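Local coordinates for taurine dioxygenase (Burkholderia ambifaria, PDB 5VN6), which probably oxidises taurine as a metal- and 2-oxoglutarate-dependent dioxygenase of the TfdA family, whose metal site holds magnesium in this crystal, at residues Trp105-Trp111 against Tyr202-Phe206; Thr207-Phe213 against Gly228-Leu233. One frame throughout, in Å; residues are numbered along the deposited sequence.

Contact 1: residues Trp105-Trp111 against Tyr202-Phe206; sequences WHSDASW and YVNAF. With MG (magnesium ion), chain C.
Two irregular loops meet here, with H106 CA 5.1 Å from N204 CA and W111 CA 6.6 Å from F206 CA; S107-S110 form a type II β turn. Backbone pairing is limited to A205 N donating to W105 O (3.1 Å). Side-chain hydrogen bonding centres on N204 (chi1 p): its ND2 donates to S110 OG (2.9 Å), which also bonds H160, while its OD1 accepts from F206 N (2.8 Å), closing an Asx turn. In the aromatic cluster, F206 (chi1 m) receives the edge of W111 (chi1 p) on its face, with W111 CD1 3.7 Å from F206 CE2 and planes at 81°; F206 CE1 lies 3.8 Å from H106 CB. Y202 OH packs 3.5 Å from S110 CB. The magnesium ion is bound by H106 NE2 (2.4 Å) and D108 OD1 (2.3 Å), the HxD motif of this family, completed by H266 as the two-histidine, one-carboxylate facial triad. Segment 202-206 thus packs against the segment carrying H106 and D108 through N204 and F206, but supplies no ligand to the ion.

Contact 2: residues Thr207-Phe213 against Gly228-Leu233; sequences TTHFTNF and GAGQLL
F213, with chi1 t, lays one ring face over the methyl of A229: A229 CB sits 3.7 Å from the F213 ring centroid and 18° off its normal, a CH-π contact. The edge of the same ring meets L232, F213 CE1 lying 3.9 Å from L232 CD2. F213 lies in the loop that follows the short strand 207-210; A229 and L232 lie in the first turns of helix 228-237. The axes of strand 207-210 and helix segment 228-233 approach to 8.0 Å at 132° between their N-to-C directions, with H209 CA 6.5 Å from G230 CA and F213 CA 6.7 Å from A229 CA. F210 (chi1 m) pushes its ring edge against the helix backbone, CE2 reaching A229 O at 3.2 Å; the same CE2 lies 3.9 Å from L232 CD2 and 3.8 Å from L233 CB. L233 (chi1 t, chi2 p) extends back to the strand, where its CD1 is 3.8 Å from T207 CG2 and its CD2 3.4 Å from T208 O. No hydrogen bond crosses the interface. T208 and H209 pair with R159 of strand 157-160. The arrangement is a helix packed by its apolar side on an edge strand of a four-stranded antiparallel sheet.

Overall arrangement
The contacts follow one another along the chain: 202-206 closes contact 1 and runs directly into 207-213, which opens contact 2. Their centres lie 14 Å apart, yet they touch, V203 CB resting 3.8 Å from L233 CD1, and T207 OG1 bonds back to N204 N. Segment 202-206 connects strands 199-201 and 207-210, the two outermost strands of the four-stranded antiparallel sheet. Contact 1 is buried, centred about 7 Å from the centre of the chain and beside the metal; contact 2 is peripheral, its centre about 21 Å from that of the chain, with the T207 side chain about 14 Å from the magnesium. One continuous stretch therefore links the metal-binding loop to the outlying helix 228-237.

Contact 1: residues Trp105-Trp111 against Tyr202-Phe206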
loop_
_atom_site.group_PDB
_atom_site.type_symbol
_atom_site.label_atom_id
_atom_site.label_comp_id
_atom_site.label_asym_id
_atom_site.label_seq_id
_atom_site.Cartn_x
_atom_site.Cartn_y
_atom_site.Cartn_z
ATOM N N TRP A 105 6.560 4.988 5.671
ATOM C CA TRP A 105 5.352 5.575 6.247
ATOM C C TRP A 105 5.743 6.574 7.344
ATOM O O TRP A 105 6.209 6.185 8.416
ATOM C CB TRP A 105 4.429 4.475 6.765
ATOM C CG TRP A 105 3.685 3.840 5.622
ATOM C CD1 TRP A 105 3.844 2.574 5.132
ATOM C CD2 TRP A 105 2.710 4.479 4.786
ATOM N NE1 TRP A 105 3.002 2.375 4.055
ATOM C CE2 TRP A 105 2.297 3.529 3.826
ATOM C CE3 TRP A 105 2.137 5.759 4.767
ATOM C CZ2 TRP A 105 1.341 3.817 2.854
ATOM C CZ3 TRP A 105 1.184 6.048 3.801
ATOM C CH2 TRP A 105 0.789 5.069 2.857
ATOM N N HIS A 106 5.571 7.863 7.080
ATOM C CA HIS A 106 5.967 8.865 8.050
ATOM C C HIS A 106 4.992 10.028 8.053
ATOM O O HIS A 106 4.337 10.339 7.053
ATOM C CB HIS A 106 7.402 9.390 7.783
ATOM C CG HIS A 106 7.553 10.143 6.497
ATOM N ND1 HIS A 106 7.557 9.525 5.260
ATOM C CD2 HIS A 106 7.728 11.466 6.256
ATOM C CE1 HIS A 106 7.713 10.437 4.315
ATOM N NE2 HIS A 106 7.827 11.621 4.893
ATOM N N SER A 107 4.921 10.679 9.199
ATOM C CA SER A 107 4.315 11.994 9.315
ATOM C C SER A 107 5.447 13.008 9.330
ATOM O O SER A 107 6.375 12.886 10.140
ATOM C CB SER A 107 3.471 12.098 10.587
ATOM O OG SER A 107 2.838 13.357 10.652
ATOM N N ASP A 108 5.383 13.985 8.421
ATOM C CA ASP A 108 6.500 14.910 8.212
ATOM C C ASP A 108 7.008 15.522 9.514
ATOM O O ASP A 108 6.235 16.089 10.297
ATOM C CB ASP A 108 6.087 16.022 7.244
ATOM C CG ASP A 108 6.481 15.716 5.810
ATOM O OD1 ASP A 108 7.233 14.738 5.591
ATOM O OD2 ASP A 108 6.016 16.437 4.900
ATOM N N ALA A 109 8.322 15.368 9.740
ATOM C CA ALA A 109 9.057 16.047 10.807
ATOM C C ALA A 109 8.396 15.876 12.173
ATOM O O ALA A 109 8.367 16.799 12.987
ATOM C CB ALA A 109 9.244 17.533 10.489
ATOM N N SER A 110 7.851 14.687 12.431
ATOM C CA SER A 110 7.370 14.406 13.777
ATOM C C SER A 110 8.512 14.330 14.785
ATOM O O SER A 110 8.251 14.271 15.995
ATOM C CB SER A 110 6.543 13.105 13.768
ATOM O OG SER A 110 7.376 11.978 13.555
ATOM N N TRP A 111 9.774 14.292 14.316
ATOM C CA TRP A 111 10.933 14.380 15.199
ATOM C C TRP A 111 11.149 15.797 15.723
ATOM O O TRP A 111 12.106 16.012 16.470
ATOM C CB TRP A 111 12.208 13.916 14.475
ATOM C CG TRP A 111 12.361 14.513 13.098
ATOM C CD1 TRP A 111 12.001 13.934 11.908
ATOM C CD2 TRP A 111 12.905 15.800 12.768
ATOM N NE1 TRP A 111 12.287 14.780 10.863
ATOM C CE2 TRP A 111 12.837 15.933 11.360
ATOM C CE3 TRP A 111 13.450 16.853 13.523
ATOM C CZ2 TRP A 111 13.286 17.076 10.692
ATOM C CZ3 TRP A 111 13.891 17.995 12.853
ATOM C CH2 TRP A 111 13.798 18.099 11.451
ATOM N N TYR A 202 -0.470 8.395 16.459
ATOM C CA TYR A 202 0.660 9.272 16.169
ATOM C C TYR A 202 2.016 8.637 16.489
ATOM O O TYR A 202 2.820 9.194 17.248
ATOM C CB TYR A 202 0.469 10.598 16.941
ATOM C CG TYR A 202 1.290 11.717 16.364
ATOM C CD1 TYR A 202 2.270 12.344 17.116
ATOM C CD2 TYR A 202 1.093 12.136 15.042
ATOM C CE1 TYR A 202 3.041 13.355 16.586
ATOM C CE2 TYR A 202 1.870 13.133 14.497
ATOM C CZ TYR A 202 2.843 13.746 15.288
ATOM O OH TYR A 202 3.622 14.750 14.779
ATOM N N VAL A 203 2.290 7.483 15.890
ATOM C CA VAL A 203 3.630 6.911 15.815
ATOM C C VAL A 203 3.889 6.534 14.360
ATOM O O VAL A 203 2.966 6.184 13.619
ATOM C CB VAL A 203 3.802 5.691 16.750
ATOM C CG1 VAL A 203 3.744 6.145 18.225
ATOM C CG2 VAL A 203 2.720 4.600 16.447
ATOM N N ASN A 204 5.144 6.631 13.937
ATOM C CA ASN A 204 5.479 6.394 12.533
ATOM C C ASN A 204 6.939 5.946 12.446
ATOM O O ASN A 204 7.567 5.621 13.461
ATOM C CB ASN A 204 5.184 7.643 11.679
ATOM C CG ASN A 204 6.164 8.791 11.923
ATOM O OD1 ASN A 204 7.253 8.808 11.362
ATOM N ND2 ASN A 204 5.751 9.779 12.711
ATOM N N ALA A 205 7.486 5.955 11.220
ATOM C CA ALA A 205 8.838 5.447 10.985
ATOM C C ALA A 205 9.878 6.195 11.812
ATOM O O ALA A 205 10.926 5.633 12.140
ATOM C CB ALA A 205 9.189 5.522 9.494
ATOM N N PHE A 206 9.604 7.450 12.175
ATOM C CA PHE A 206 10.539 8.204 13.002
ATOM C C PHE A 206 10.525 7.781 14.463
ATOM O O PHE A 206 11.451 8.139 15.193
ATOM C CB PHE A 206 10.232 9.707 12.934
ATOM C CG PHE A 206 10.541 10.331 11.603
ATOM C CD1 PHE A 206 9.550 10.990 10.888
ATOM C CD2 PHE A 206 11.813 10.244 11.058
ATOM C CE1 PHE A 206 9.824 11.568 9.660
ATOM C CE2 PHE A 206 12.093 10.819 9.834
ATOM C CZ PHE A 206 11.092 11.487 9.130
HETATM MG MG MG C . 7.658 13.643 3.662
#

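Contact 2: residues Thr207-Phe213 against Gly228-Leu233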
loop_
_atom_site.group_PDB
_atom_site.type_symbol
_atom_site.label_atom_id
_atom_site.label_comp_id
_atom_site.label_asym_id
_atom_site.label_seq_id
_atom_site.Cartn_x
_atom_site.Cartn_y
_atom_site.Cartn_z
ATOM N N THR A 207 9.504 7.048 14.912
ATOM C CA THR A 207 9.347 6.760 16.332
ATOM C C THR A 207 10.292 5.634 16.748
ATOM O O THR A 207 10.307 4.560 16.128
ATOM C CB THR A 207 7.900 6.373 16.639
ATOM O OG1 THR A 207 6.999 7.329 16.062
ATOM C CG2 THR A 207 7.681 6.293 18.126
ATOM N N THR A 208 11.077 5.869 17.803
ATOM C CA THR A 208 12.033 4.843 18.216
ATOM C C THR A 208 11.480 3.928 19.306
ATOM O O THR A 208 11.662 2.707 19.225
ATOM C CB THR A 208 13.338 5.479 18.697
ATOM O OG1 THR A 208 13.073 6.292 19.845
ATOM C CG2 THR A 208 13.918 6.326 17.599
ATOM N N HIS A 209 10.811 4.485 20.321
ATOM C CA HIS A 209 10.358 3.679 21.453
ATOM C C HIS A 209 9.389 4.475 22.320
ATOM O O HIS A 209 9.361 5.710 22.279
ATOM C CB HIS A 209 11.540 3.225 22.307
ATOM C CG HIS A 209 12.244 4.355 22.992
ATOM N ND1 HIS A 209 12.952 5.311 22.296
ATOM C CD2 HIS A 209 12.340 4.691 24.302
ATOM C CE1 HIS A 209 13.463 6.186 23.149
ATOM N NE2 HIS A 209 13.108 5.831 24.373
ATOM N N PHE A 210 8.622 3.738 23.133
ATOM C CA PHE A 210 7.794 4.337 24.174
ATOM C C PHE A 210 8.671 4.732 25.351
ATOM O O PHE A 210 9.597 4.004 25.717
ATOM C CB PHE A 210 6.724 3.361 24.682
ATOM C CG PHE A 210 5.785 2.862 23.628
ATOM C CD1 PHE A 210 4.978 3.745 22.899
ATOM C CD2 PHE A 210 5.676 1.499 23.381
ATOM C CE1 PHE A 210 4.094 3.254 21.926
ATOM C CE2 PHE A 210 4.808 1.001 22.402
ATOM C CZ PHE A 210 4.017 1.873 21.686
ATOM N N THR A 211 8.346 5.870 25.971
ATOM C CA THR A 211 9.086 6.341 27.135
ATOM C C THR A 211 8.414 6.011 28.457
ATOM O O THR A 211 9.086 6.035 29.494
ATOM C CB THR A 211 9.288 7.859 27.074
ATOM O OG1 THR A 211 8.028 8.500 26.833
ATOM C CG2 THR A 211 10.293 8.253 25.988
ATOM N N ASN A 212 7.110 5.724 28.461
ATOM C CA ASN A 212 6.380 5.544 29.714
ATOM C C ASN A 212 5.565 4.254 29.699
ATOM O O ASN A 212 4.492 4.178 30.307
ATOM C CB ASN A 212 5.489 6.760 30.014
ATOM C CG ASN A 212 4.441 7.022 28.920
ATOM O OD1 ASN A 212 4.465 6.414 27.824
ATOM N ND2 ASN A 212 3.503 7.923 29.221
ATOM N N PHE A 213 6.085 3.230 29.010
ATOM C CA PHE A 213 5.431 1.931 28.907
ATOM C C PHE A 213 5.615 1.090 30.165
ATOM O O PHE A 213 4.687 0.393 30.592
ATOM C CB PHE A 213 5.986 1.185 27.689
ATOM C CG PHE A 213 5.375 -0.172 27.465
ATOM C CD1 PHE A 213 4.282 -0.324 26.616
ATOM C CD2 PHE A 213 5.894 -1.299 28.115
ATOM C CE1 PHE A 213 3.711 -1.567 26.416
ATOM C CE2 PHE A 213 5.330 -2.550 27.922
ATOM C CZ PHE A 213 4.234 -2.688 27.063
ATOM N N GLY A 228 8.512 -6.561 24.576
ATOM C CA GLY A 228 7.075 -6.318 24.577
ATOM C C GLY A 228 6.705 -4.928 24.107
ATOM O O GLY A 228 5.819 -4.763 23.271
ATOM N N ALA A 229 7.380 -3.905 24.645
ATOM C CA ALA A 229 7.076 -2.535 24.245
ATOM C C ALA A 229 7.356 -2.313 22.764
ATOM O O ALA A 229 6.543 -1.704 22.053
ATOM C CB ALA A 229 7.859 -1.539 25.108
ATOM N N GLY A 230 8.502 -2.795 22.279
ATOM C CA GLY A 230 8.819 -2.649 20.867
ATOM C C GLY A 230 7.856 -3.394 19.956
ATOM O O GLY A 230 7.573 -2.947 18.845
ATOM N N GLN A 231 7.349 -4.543 20.402
ATOM C CA GLN A 231 6.382 -5.272 19.592
ATOM C C GLN A 231 5.081 -4.481 19.429
ATOM O O GLN A 231 4.500 -4.432 18.335
ATOM C CB GLN A 231 6.148 -6.654 20.210
ATOM C CG GLN A 231 7.323 -7.639 19.984
ATOM C CD GLN A 231 7.190 -8.929 20.804
ATOM O OE1 GLN A 231 6.487 -8.958 21.802
ATOM N NE2 GLN A 231 7.837 -10.001 20.358
ATOM N N LEU A 232 4.617 -3.833 20.497
ATOM C CA LEU A 232 3.426 -2.999 20.386
ATOM C C LEU A 232 3.662 -1.835 19.444
ATOM O O LEU A 232 2.796 -1.506 18.618
ATOM C CB LEU A 232 3.003 -2.482 21.769
ATOM C CG LEU A 232 1.820 -1.495 21.794
ATOM C CD1 LEU A 232 0.535 -2.112 21.219
ATOM C CD2 LEU A 232 1.581 -0.982 23.215
ATOM N N LEU A 233 4.837 -1.199 19.545
ATOM C CA LEU A 233 5.133 -0.083 18.657
ATOM C C LEU A 233 5.120 -0.534 17.203
ATOM O O LEU A 233 4.520 0.131 16.343
ATOM C CB LEU A 233 6.474 0.557 19.042
ATOM C CG LEU A 233 6.968 1.713 18.160
ATOM C CD1 LEU A 233 5.957 2.870 18.134
ATOM C CD2 LEU A 233 8.358 2.203 18.551
#